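Local coordinates for outer membrane protein TP0453 (Treponema pallidum, PDB 3K8G) that might be involved in ligand transport and alters membrane permeability at acidic pH, its non-lipidated form making lipid vesicles more permeable, at residues D10-V15 with R148-C153; K44-K49 with R87-A92; S93-T96 with I100-Y103; F172-K175 with Q181-L184. All coordinates share one frame; numbering follows the deposited sequence.

Contact 1 of 4, residues D10-V15 with R148-C153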
loop_
_atom_site.group_PDB
_atom_site.type_symbol
_atom_site.label_atom_id
_atom_site.label_comp_id
_atom_site.label_asym_id
_atom_site.label_seq_id
_atom_site.Cartn_x
_atom_site.Cartn_y
_atom_site.Cartn_z
ATOM N N ASP A 10 5.953 -3.600 -15.115
ATOM C CA ASP A 10 6.193 -3.859 -13.677
ATOM C C ASP A 10 5.427 -2.811 -12.882
ATOM O O ASP A 10 5.732 -1.607 -12.959
ATOM C CB ASP A 10 7.692 -3.838 -13.279
ATOM C CG ASP A 10 7.949 -4.368 -11.816
ATOM O OD1 ASP A 10 7.025 -4.347 -10.933
ATOM O OD2 ASP A 10 9.099 -4.810 -11.532
ATOM N N PRO A 11 4.402 -3.250 -12.131
ATOM C CA PRO A 11 3.603 -2.238 -11.437
ATOM C C PRO A 11 4.394 -1.375 -10.460
ATOM O O PRO A 11 4.006 -0.217 -10.223
ATOM C CB PRO A 11 2.551 -3.083 -10.674
ATOM C CG PRO A 11 2.383 -4.308 -11.562
ATOM C CD PRO A 11 3.837 -4.603 -11.967
ATOM N N LEU A 12 5.456 -1.916 -9.853
ATOM C CA LEU A 12 6.275 -1.103 -8.914
ATOM C C LEU A 12 6.999 0.046 -9.637
ATOM O O LEU A 12 7.152 1.113 -9.074
ATOM C CB LEU A 12 7.270 -1.980 -8.123
ATOM C CG LEU A 12 6.517 -2.938 -7.144
ATOM C CD1 LEU A 12 7.444 -4.005 -6.555
ATOM C CD2 LEU A 12 5.770 -2.171 -6.050
ATOM N N GLY A 13 7.403 -0.182 -10.885
ATOM C CA GLY A 13 8.026 0.890 -11.691
ATOM C C GLY A 13 7.016 1.942 -12.093
ATOM O O GLY A 13 7.388 3.082 -12.359
ATOM N N VAL A 14 5.735 1.562 -12.123
ATOM C CA VAL A 14 4.665 2.517 -12.474
ATOM C C VAL A 14 4.259 3.420 -11.305
ATOM O O VAL A 14 4.075 4.631 -11.483
ATOM C CB VAL A 14 3.386 1.817 -13.039
ATOM C CG1 VAL A 14 2.269 2.875 -13.338
ATOM C CG2 VAL A 14 3.690 0.966 -14.276
ATOM N N VAL A 15 4.112 2.867 -10.099
ATOM C CA VAL A 15 3.781 3.726 -8.944
ATOM C C VAL A 15 4.959 4.677 -8.605
ATOM O O VAL A 15 4.756 5.758 -8.060
ATOM C CB VAL A 15 3.274 2.939 -7.696
ATOM C CG1 VAL A 15 2.004 2.120 -8.096
ATOM C CG2 VAL A 15 4.367 1.990 -7.132
ATOM N N ARG A 148 11.502 -10.427 0.189
ATOM C CA ARG A 148 10.168 -11.033 0.412
ATOM C C ARG A 148 9.053 -10.146 -0.150
ATOM O O ARG A 148 8.032 -10.623 -0.634
ATOM C CB ARG A 148 9.916 -11.327 1.917
ATOM C CG ARG A 148 8.551 -11.920 2.157
ATOM C CD ARG A 148 8.341 -12.384 3.599
ATOM N NE ARG A 148 7.030 -12.996 3.708
ATOM C CZ ARG A 148 6.521 -13.415 4.862
ATOM N NH1 ARG A 148 7.222 -13.278 5.981
ATOM N NH2 ARG A 148 5.315 -13.941 4.888
ATOM N N PHE A 149 9.249 -8.840 -0.078
ATOM C CA PHE A 149 8.266 -7.934 -0.689
ATOM C C PHE A 149 8.176 -8.225 -2.216
ATOM O O PHE A 149 7.071 -8.411 -2.788
ATOM C CB PHE A 149 8.660 -6.479 -0.408
ATOM C CG PHE A 149 7.620 -5.475 -0.873
ATOM C CD1 PHE A 149 6.781 -4.863 0.061
ATOM C CD2 PHE A 149 7.493 -5.168 -2.235
ATOM C CE1 PHE A 149 5.820 -3.912 -0.356
ATOM C CE2 PHE A 149 6.524 -4.252 -2.682
ATOM C CZ PHE A 149 5.681 -3.618 -1.734
ATOM N N GLU A 150 9.331 -8.278 -2.868
ATOM C CA GLU A 150 9.399 -8.661 -4.312
ATOM C C GLU A 150 8.698 -10.000 -4.580
ATOM O O GLU A 150 7.911 -10.118 -5.531
ATOM C CB GLU A 150 10.854 -8.792 -4.797
ATOM C CG GLU A 150 11.631 -7.476 -4.831
ATOM C CD GLU A 150 11.241 -6.501 -5.988
ATOM O OE1 GLU A 150 11.942 -5.480 -6.122
ATOM O OE2 GLU A 150 10.298 -6.750 -6.773
ATOM N N LYS A 151 8.994 -10.994 -3.733
ATOM C CA LYS A 151 8.328 -12.302 -3.833
ATOM C C LYS A 151 6.792 -12.215 -3.714
ATOM O O LYS A 151 6.057 -12.751 -4.575
ATOM C CB LYS A 151 8.897 -13.312 -2.813
ATOM C CG LYS A 151 8.319 -14.741 -2.973
ATOM C CD LYS A 151 8.486 -15.232 -4.433
ATOM C CE LYS A 151 8.285 -16.754 -4.608
ATOM N NZ LYS A 151 8.288 -17.159 -6.061
ATOM N N GLU A 152 6.309 -11.532 -2.673
ATOM C CA GLU A 152 4.853 -11.374 -2.494
ATOM C C GLU A 152 4.213 -10.733 -3.735
ATOM O O GLU A 152 3.161 -11.191 -4.213
ATOM C CB GLU A 152 4.503 -10.568 -1.232
ATOM C CG GLU A 152 5.025 -11.150 0.130
ATOM C CD GLU A 152 4.499 -12.556 0.463
ATOM O OE1 GLU A 152 5.131 -13.197 1.303
ATOM O OE2 GLU A 152 3.482 -13.018 -0.097
ATOM N N CYS A 153 4.873 -9.716 -4.293
ATOM C CA CYS A 153 4.356 -9.025 -5.480
ATOM C C CYS A 153 4.121 -9.927 -6.685
ATOM O O CYS A 153 3.310 -9.591 -7.544
ATOM C CB CYS A 153 5.234 -7.817 -5.887
ATOM S SG CYS A 153 5.090 -6.423 -4.738
#
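Leu12 reaches across to helix 148-153 and sets its forked end among Phe149, Glu150 and Cys153, an example of two helices joined through a single apolar side chain. Both branches of the fork meet the Phe149 ring at one atom, CE2, with Leu12 CD1 4.0 Å away at the ring edge. Phe149 has its ring anti to the backbone N (chi1 -174°), which swings that edge toward Leu12. Leu12 CD1 also touches Cys153 SG at 3.8 Å and the end of the Glu150 side chain, so one methyl serves an aromatic edge, a thiol and a carboxylate. The start of helix 11-15 is fixed separately: Asp10 is its N-cap, OD1 accepting from Leu12 N at 3.1 Å, from above the carboxylate plane. Along the other helix, Arg148 NE meets Glu152 OE1 in a nearly straight salt bridge of 3.1 Å, in the guanidinium plane and on the anti lone pair. The axes of the two short segments, assigned to amphipathic helices 1 and 6, approach to 12.8 Å, with N-to-C directions 109° apart. Toward the strands, Phe149 packs on Tyr22 and Tyr24 of strand 21-26, while Pro11, Val14 and Val15 pack on Phe71 of strand 67-74.

Contact 2 of 4, residues K44-K49 with R87-A92; sequences KADIKK and RSDGWA
Asp46 and Trp91 link helix 45-52 to the loop before strand 92-95, and the aspartate illustrates how one buried carboxylate can serve several partners. Its CB points at the loop. Chi1 of -42° keeps CG beside the backbone N, and CG lies 3.3 Å from Trp91 NE1. OD1 accepts from Trp91 NE1 at 2.8 Å, a weak bond, its N-H...O angle 146°; carboxylate and indole planes stand 78° apart, with OD1 at the ring edge. A water also bonds weakly to OD1 at 2.6 Å and reaches Asp89 OD2. OD2 takes the backbone N of Phe85 as its strongest partner and has a second water 2.6 Å away, which also bonds to Asp89 OD2. These waters have more acceptors than protons to give, so not all bonds form at once. They sit where Asp46 OD1 and Asp89 OD2, like charges, come within 4.3 Å, and probably soften the repulsion. Ile47 CD1 adds a loose apolar touch at the indole edge. Helix 45-52 is assigned to amphipathic helix 3, one of those that move when the cavity opens; here Ile47 packs on Ile38 of helix 31-41 and Thr108 of strand 108-114, and Trp91 on Val110 of that strand.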
loop_
_atom_site.group_PDB
_atom_site.type_symbol
_atom_site.label_atom_id
_atom_site.label_comp_id
_atom_site.label_asym_id
_atom_site.label_seq_id
_atom_site.Cartn_x
_atom_site.Cartn_y
_atom_site.Cartn_z
ATOM N N LYS A 44 -17.431 7.714 -4.007
ATOM C CA LYS A 44 -17.214 6.543 -3.177
ATOM C C LYS A 44 -17.417 5.230 -3.922
ATOM O O LYS A 44 -16.610 4.322 -3.805
ATOM C CB LYS A 44 -18.115 6.560 -1.931
ATOM C CG LYS A 44 -17.399 6.916 -0.628
ATOM C CD LYS A 44 -18.393 7.053 0.519
ATOM C CE LYS A 44 -18.902 8.472 0.611
ATOM N NZ LYS A 44 -18.015 9.316 1.442
ATOM N N ALA A 45 -18.507 5.106 -4.658
ATOM C CA ALA A 45 -18.866 3.782 -5.166
ATOM C C ALA A 45 -17.867 3.257 -6.200
ATOM O O ALA A 45 -17.552 2.057 -6.198
ATOM C CB ALA A 45 -20.301 3.760 -5.711
ATOM N N ASP A 46 -17.354 4.162 -7.046
ATOM C CA ASP A 46 -16.518 3.788 -8.189
ATOM C C ASP A 46 -15.247 3.057 -7.723
ATOM O O ASP A 46 -14.835 2.042 -8.314
ATOM C CB ASP A 46 -16.112 5.008 -9.041
ATOM C CG ASP A 46 -17.250 6.007 -9.262
ATOM O OD1 ASP A 46 -17.483 6.875 -8.393
ATOM O OD2 ASP A 46 -17.881 5.954 -10.337
ATOM N N ILE A 47 -14.639 3.569 -6.671
ATOM C CA ILE A 47 -13.390 2.952 -6.137
ATOM C C ILE A 47 -13.658 1.543 -5.616
ATOM O O ILE A 47 -12.937 0.601 -5.958
ATOM C CB ILE A 47 -12.714 3.829 -5.059
ATOM C CG1 ILE A 47 -12.546 5.274 -5.552
ATOM C CG2 ILE A 47 -11.326 3.262 -4.651
ATOM C CD1 ILE A 47 -11.513 5.472 -6.695
ATOM N N LYS A 48 -14.731 1.383 -4.830
ATOM C CA LYS A 48 -15.132 0.055 -4.353
ATOM C C LYS A 48 -15.436 -0.854 -5.531
ATOM O O LYS A 48 -14.995 -2.003 -5.564
ATOM C CB LYS A 48 -16.335 0.133 -3.384
ATOM C CG LYS A 48 -15.953 0.527 -1.963
ATOM C CD LYS A 48 -16.964 0.042 -0.928
ATOM C CE LYS A 48 -16.516 0.426 0.487
ATOM N NZ LYS A 48 -17.353 -0.219 1.554
ATOM N N LYS A 49 -16.164 -0.331 -6.521
ATOM C CA LYS A 49 -16.476 -1.115 -7.713
ATOM C C LYS A 49 -15.213 -1.597 -8.427
ATOM O O LYS A 49 -15.146 -2.756 -8.872
ATOM C CB LYS A 49 -17.401 -0.334 -8.660
ATOM C CG LYS A 49 -18.865 -0.302 -8.164
ATOM C CD LYS A 49 -19.744 0.602 -9.043
ATOM C CE LYS A 49 -21.208 0.585 -8.602
ATOM N NZ LYS A 49 -21.353 1.131 -7.228
ATOM N N ARG A 87 -20.626 11.868 -14.124
ATOM C CA ARG A 87 -20.518 13.308 -13.819
ATOM C C ARG A 87 -21.374 13.774 -12.638
ATOM O O ARG A 87 -21.079 14.798 -12.021
ATOM C CB ARG A 87 -20.844 14.162 -15.050
ATOM C CG ARG A 87 -19.699 14.246 -16.036
ATOM C CD ARG A 87 -19.993 13.430 -17.277
ATOM N NE ARG A 87 -21.161 13.945 -17.992
ATOM C CZ ARG A 87 -21.708 13.363 -19.060
ATOM N NH1 ARG A 87 -21.188 12.240 -19.553
ATOM N NH2 ARG A 87 -22.776 13.906 -19.642
ATOM N N SER A 88 -22.426 13.033 -12.307
ATOM C CA SER A 88 -23.221 13.402 -11.139
ATOM C C SER A 88 -22.503 13.025 -9.844
ATOM O O SER A 88 -22.945 13.391 -8.758
ATOM C CB SER A 88 -24.644 12.816 -11.197
ATOM O OG SER A 88 -24.636 11.398 -11.088
ATOM N N ASP A 89 -21.392 12.302 -9.957
ATOM C CA ASP A 89 -20.609 11.960 -8.779
ATOM C C ASP A 89 -19.396 12.866 -8.625
ATOM O O ASP A 89 -18.595 12.687 -7.702
ATOM C CB ASP A 89 -20.226 10.475 -8.783
ATOM C CG ASP A 89 -21.358 9.584 -8.284
ATOM O OD1 ASP A 89 -22.158 10.064 -7.449
ATOM O OD2 ASP A 89 -21.455 8.414 -8.728
ATOM N N GLY A 90 -19.287 13.851 -9.519
ATOM C CA GLY A 90 -18.202 14.828 -9.479
ATOM C C GLY A 90 -16.956 14.401 -10.234
ATOM O O GLY A 90 -15.855 14.883 -9.926
ATOM N N TRP A 91 -17.124 13.499 -11.206
ATOM C CA TRP A 91 -16.041 13.010 -12.071
ATOM C C TRP A 91 -16.017 13.751 -13.398
ATOM O O TRP A 91 -17.029 13.793 -14.092
ATOM C CB TRP A 91 -16.210 11.522 -12.410
ATOM C CG TRP A 91 -16.028 10.618 -11.296
ATOM C CD1 TRP A 91 -17.015 9.996 -10.569
ATOM C CD2 TRP A 91 -14.776 10.196 -10.728
ATOM N NE1 TRP A 91 -16.449 9.218 -9.588
ATOM C CE2 TRP A 91 -15.080 9.314 -9.663
ATOM C CE3 TRP A 91 -13.428 10.477 -11.017
ATOM C CZ2 TRP A 91 -14.086 8.715 -8.872
ATOM C CZ3 TRP A 91 -12.429 9.862 -10.239
ATOM C CH2 TRP A 91 -12.769 8.994 -9.180
ATOM N N ALA A 92 -14.863 14.305 -13.759
ATOM C CA ALA A 92 -14.690 14.927 -15.065
ATOM C C ALA A 92 -13.752 14.071 -15.873
ATOM O O ALA A 92 -12.751 13.575 -15.347
ATOM C CB ALA A 92 -14.142 16.323 -14.925
HETATM O O HOH W 1 -20.135 7.146 -10.702
HETATM O O HOH W 2 -19.903 6.245 -7.670
#

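Contact 3 of 4, residues S93-T96 with I100-Y103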
loop_
_atom_site.group_PDB
_atom_site.type_symbol
_atom_site.label_atom_id
_atom_site.label_comp_id
_atom_site.label_asym_id
_atom_site.label_seq_id
_atom_site.Cartn_x
_atom_site.Cartn_y
_atom_site.Cartn_z
ATOM N N SER A 93 -14.086 13.873 -17.143
ATOM C CA SER A 93 -13.261 13.083 -18.040
ATOM C C SER A 93 -12.495 13.974 -19.021
ATOM O O SER A 93 -12.989 15.035 -19.421
ATOM C CB SER A 93 -14.120 12.089 -18.810
ATOM O OG SER A 93 -14.955 12.771 -19.727
ATOM N N THR A 94 -11.303 13.522 -19.402
ATOM C CA THR A 94 -10.467 14.210 -20.386
ATOM C C THR A 94 -9.824 13.191 -21.327
ATOM O O THR A 94 -9.417 12.100 -20.905
ATOM C CB THR A 94 -9.362 15.091 -19.729
ATOM O OG1 THR A 94 -9.910 15.817 -18.620
ATOM C CG2 THR A 94 -8.797 16.097 -20.730
ATOM N N LYS A 95 -9.735 13.571 -22.602
ATOM C CA LYS A 95 -9.251 12.688 -23.663
ATOM C C LYS A 95 -7.819 12.979 -24.115
ATOM O O LYS A 95 -7.480 14.112 -24.471
ATOM C CB LYS A 95 -10.207 12.716 -24.860
ATOM C CG LYS A 95 -11.150 11.521 -24.926
ATOM C CD LYS A 95 -10.435 10.271 -25.445
ATOM C CE LYS A 95 -9.786 10.525 -26.807
ATOM N NZ LYS A 95 -9.146 9.306 -27.355
ATOM N N THR A 96 -6.999 11.929 -24.093
ATOM C CA THR A 96 -5.600 11.984 -24.518
ATOM C C THR A 96 -5.251 10.810 -25.428
ATOM O O THR A 96 -5.131 10.969 -26.645
ATOM C CB THR A 96 -4.615 12.038 -23.315
ATOM O OG1 THR A 96 -3.667 10.966 -23.410
ATOM C CG2 THR A 96 -5.353 11.920 -21.991
ATOM N N ILE A 100 -6.191 7.271 -24.399
ATOM C CA ILE A 100 -6.609 7.036 -23.003
ATOM C C ILE A 100 -7.490 8.136 -22.385
ATOM O O ILE A 100 -7.222 9.334 -22.531
ATOM C CB ILE A 100 -5.366 6.777 -22.100
ATOM C CG1 ILE A 100 -4.649 5.500 -22.538
ATOM C CG2 ILE A 100 -5.753 6.670 -20.607
ATOM C CD1 ILE A 100 -3.165 5.493 -22.242
ATOM N N THR A 101 -8.525 7.720 -21.662
ATOM C CA THR A 101 -9.340 8.664 -20.913
ATOM C C THR A 101 -8.868 8.782 -19.457
ATOM O O THR A 101 -8.538 7.775 -18.834
ATOM C CB THR A 101 -10.824 8.268 -20.972
ATOM O OG1 THR A 101 -11.160 7.948 -22.329
ATOM C CG2 THR A 101 -11.707 9.408 -20.495
ATOM N N TYR A 102 -8.854 10.010 -18.932
ATOM C CA TYR A 102 -8.531 10.266 -17.522
ATOM C C TYR A 102 -9.798 10.732 -16.857
ATOM O O TYR A 102 -10.500 11.573 -17.423
ATOM C CB TYR A 102 -7.527 11.436 -17.361
ATOM C CG TYR A 102 -6.149 11.246 -17.940
ATOM C CD1 TYR A 102 -5.857 10.184 -18.783
ATOM C CD2 TYR A 102 -5.145 12.170 -17.678
ATOM C CE1 TYR A 102 -4.600 10.030 -19.333
ATOM C CE2 TYR A 102 -3.876 12.022 -18.217
ATOM C CZ TYR A 102 -3.618 10.952 -19.041
ATOM O OH TYR A 102 -2.385 10.788 -19.588
ATOM N N TYR A 103 -10.064 10.241 -15.652
ATOM C CA TYR A 103 -11.143 10.764 -14.813
ATOM C C TYR A 103 -10.572 11.502 -13.594
ATOM O O TYR A 103 -9.662 10.998 -12.897
ATOM C CB TYR A 103 -12.085 9.634 -14.412
ATOM C CG TYR A 103 -12.625 8.853 -15.611
ATOM C CD1 TYR A 103 -13.760 9.292 -16.295
ATOM C CD2 TYR A 103 -11.990 7.694 -16.064
ATOM C CE1 TYR A 103 -14.264 8.592 -17.393
ATOM C CE2 TYR A 103 -12.486 6.978 -17.166
ATOM C CZ TYR A 103 -13.627 7.440 -17.815
ATOM O OH TYR A 103 -14.131 6.759 -18.896
#
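Tyr102 carries CG beside the backbone N (chi1 -64°), which turns its ring along the neighbouring strand and under the methyl of Thr96. The Thr96 torsion itself, chi1 125° with CG2 nearly eclipsing the backbone N, is uncertain, as the residue borders a break in the model. As modelled, Thr96 CG2 lies 3.6 Å from the Tyr102 ring centroid and 22° off the ring normal, a CH-pi contact over the face, displaced toward the rim. The two side chains run at roughly a right angle. The backbones hold the register. Thr94 N gives to Tyr102 O at 2.9 Å, and Tyr102 N returns the bond to Thr94 O at the same 2.9 Å. Nearer the turn, Thr96 N reaches Ile100 O at 3.0 Å. Ser93 and Lys95 are the flanking non-hydrogen-bonded positions, paired with Tyr103 and Thr101; here Ser93 CA approaches Tyr102 O at 3.2 Å as a CA-H...O contact. On the sheet face that bears Thr94 and Tyr102, Tyr102 meets Met130, Ser131 and Leu134 of helix 130-135; on the face of Ser93 and Tyr103, the Tyr103 ring stacks with that of Phe85. Two consecutive antiparallel strands joined by a short connection make a beta hairpin, here strands 92-95 and 101-104 at one end of the strand order of the U-shaped half-barrel.

Contact 4 of 4, residues F172-K175 with Q181-L184; sequences FITK and QLNL
Thr174 and Leu184 provide the apolar side of this contact, where a helix is met by the loop that follows it. Thr174 CG2 lies 3.4 Å from Leu184 CD2, though such tightness is doubtful because the leucine's second torsion is unusual; the two side chains approach obliquely. Ile173 CG2 touches the same Leu184 CD2 more loosely, at 4.2 Å, so this one methyl sits between two neighbours on the helix. The helix is assigned as amphipathic helix 7, residues 169-177; the large hydrophobic cavity of the half-barrel opens when amphipathic helices 2, 3 and 9 move away from helices 7 and 8. Lys175 belongs to that setting, since its NZ bonds to Ser254 OG at the end of helix 9. Among the polar contacts, Thr174 has OG1 between its backbone N and carbonyl carbon (chi1 72°), folded back on the helix, where its main partner is His171 O. The Gln181 side chain crosses that of Thr174 at about a right angle; its amide is probably turned over in the model, so which atom faces the hydroxyl is left open. A water accepts from Asn183 N at 2.6 Å and makes a weak, longer contact of 3.4 Å with Thr174 OG1.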
loop_
_atom_site.group_PDB
_atom_site.type_symbol
_atom_site.label_atom_id
_atom_site.label_comp_id
_atom_site.label_asym_id
_atom_site.label_seq_id
_atom_site.Cartn_x
_atom_site.Cartn_y
_atom_site.Cartn_z
ATOM N N PHE A 172 6.722 4.296 12.208
ATOM C CA PHE A 172 5.590 3.380 11.968
ATOM C C PHE A 172 5.359 2.381 13.117
ATOM O O PHE A 172 4.205 2.031 13.427
ATOM C CB PHE A 172 5.804 2.624 10.654
ATOM C CG PHE A 172 4.547 2.031 10.068
ATOM C CD1 PHE A 172 3.726 2.788 9.246
ATOM C CD2 PHE A 172 4.194 0.719 10.328
ATOM C CE1 PHE A 172 2.562 2.244 8.694
ATOM C CE2 PHE A 172 3.041 0.166 9.774
ATOM C CZ PHE A 172 2.234 0.929 8.956
ATOM N N ILE A 173 6.455 1.918 13.728
ATOM C CA ILE A 173 6.396 0.921 14.813
ATOM C C ILE A 173 5.589 1.386 16.028
ATOM O O ILE A 173 4.876 0.592 16.657
ATOM C CB ILE A 173 7.807 0.447 15.259
ATOM C CG1 ILE A 173 7.705 -0.830 16.101
ATOM C CG2 ILE A 173 8.529 1.504 16.084
ATOM C CD1 ILE A 173 7.361 -2.072 15.327
ATOM N N THR A 174 5.681 2.671 16.347
ATOM C CA THR A 174 4.916 3.235 17.448
ATOM C C THR A 174 3.414 3.169 17.143
ATOM O O THR A 174 2.604 2.822 18.026
ATOM C CB THR A 174 5.357 4.683 17.765
ATOM O OG1 THR A 174 4.918 5.576 16.731
ATOM C CG2 THR A 174 6.866 4.767 17.883
ATOM N N LYS A 175 3.043 3.467 15.893
ATOM C CA LYS A 175 1.638 3.354 15.481
ATOM C C LYS A 175 1.200 1.912 15.566
ATOM O O LYS A 175 0.160 1.587 16.143
ATOM C CB LYS A 175 1.427 3.802 14.030
ATOM C CG LYS A 175 1.669 5.270 13.748
ATOM C CD LYS A 175 1.825 5.470 12.232
ATOM C CE LYS A 175 1.949 6.945 11.880
ATOM N NZ LYS A 175 0.841 7.418 10.999
ATOM N N GLN A 181 3.835 8.587 19.589
ATOM C CA GLN A 181 4.889 8.964 18.634
ATOM C C GLN A 181 6.193 9.367 19.364
ATOM O O GLN A 181 6.269 10.445 19.958
ATOM C CB GLN A 181 4.383 10.100 17.725
ATOM C CG GLN A 181 4.788 10.015 16.247
ATOM C CD GLN A 181 4.281 8.749 15.553
ATOM O OE1 GLN A 181 5.070 7.872 15.201
ATOM N NE2 GLN A 181 2.959 8.646 15.371
ATOM N N LEU A 182 7.197 8.484 19.323
ATOM C CA LEU A 182 8.490 8.690 20.001
ATOM C C LEU A 182 9.615 9.230 19.098
ATOM O O LEU A 182 10.634 9.720 19.602
ATOM C CB LEU A 182 8.978 7.388 20.653
ATOM C CG LEU A 182 8.578 6.961 22.069
ATOM C CD1 LEU A 182 7.517 5.872 22.051
ATOM C CD2 LEU A 182 9.800 6.498 22.853
ATOM N N ASN A 183 9.434 9.128 17.778
ATOM C CA ASN A 183 10.506 9.388 16.797
ATOM C C ASN A 183 11.784 8.591 17.103
ATOM O O ASN A 183 12.845 9.175 17.375
ATOM C CB ASN A 183 10.825 10.890 16.681
ATOM C CG ASN A 183 9.676 11.698 16.103
ATOM O OD1 ASN A 183 9.103 11.342 15.071
ATOM N ND2 ASN A 183 9.342 12.804 16.765
ATOM N N LEU A 184 11.669 7.261 17.067
ATOM C CA LEU A 184 12.800 6.380 17.370
ATOM C C LEU A 184 13.878 6.434 16.281
ATOM O O LEU A 184 13.553 6.643 15.109
ATOM C CB LEU A 184 12.341 4.935 17.568
ATOM C CG LEU A 184 11.630 4.441 18.832
ATOM C CD1 LEU A 184 12.056 5.170 20.119
ATOM C CD2 LEU A 184 10.138 4.505 18.623
HETATM O O HOH W 3 7.398 7.927 16.604
#

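In the fold
The four contacts run from core to surface. Contact 1 is buried and mainly apolar across its helices, whereas contact 3 lies at the surface and depends on backbone bonds between strands. Contacts 2 and 4 are intermediate: each joins an amphipathic helix to a loop, and in both water takes part, but contact 2 turns on a carboxylate and contact 4 on a hydroxyl and methyls. Contacts 2 and 3 are neighbours, Trp91 CE3 lying 3.7 Å from Tyr103 CB, and Phe85 serves both through Asp46, Trp91 and Tyr103. Contact 4 lies on the opposite side of the chain's centre from contact 3, their centres about 41 Å apart.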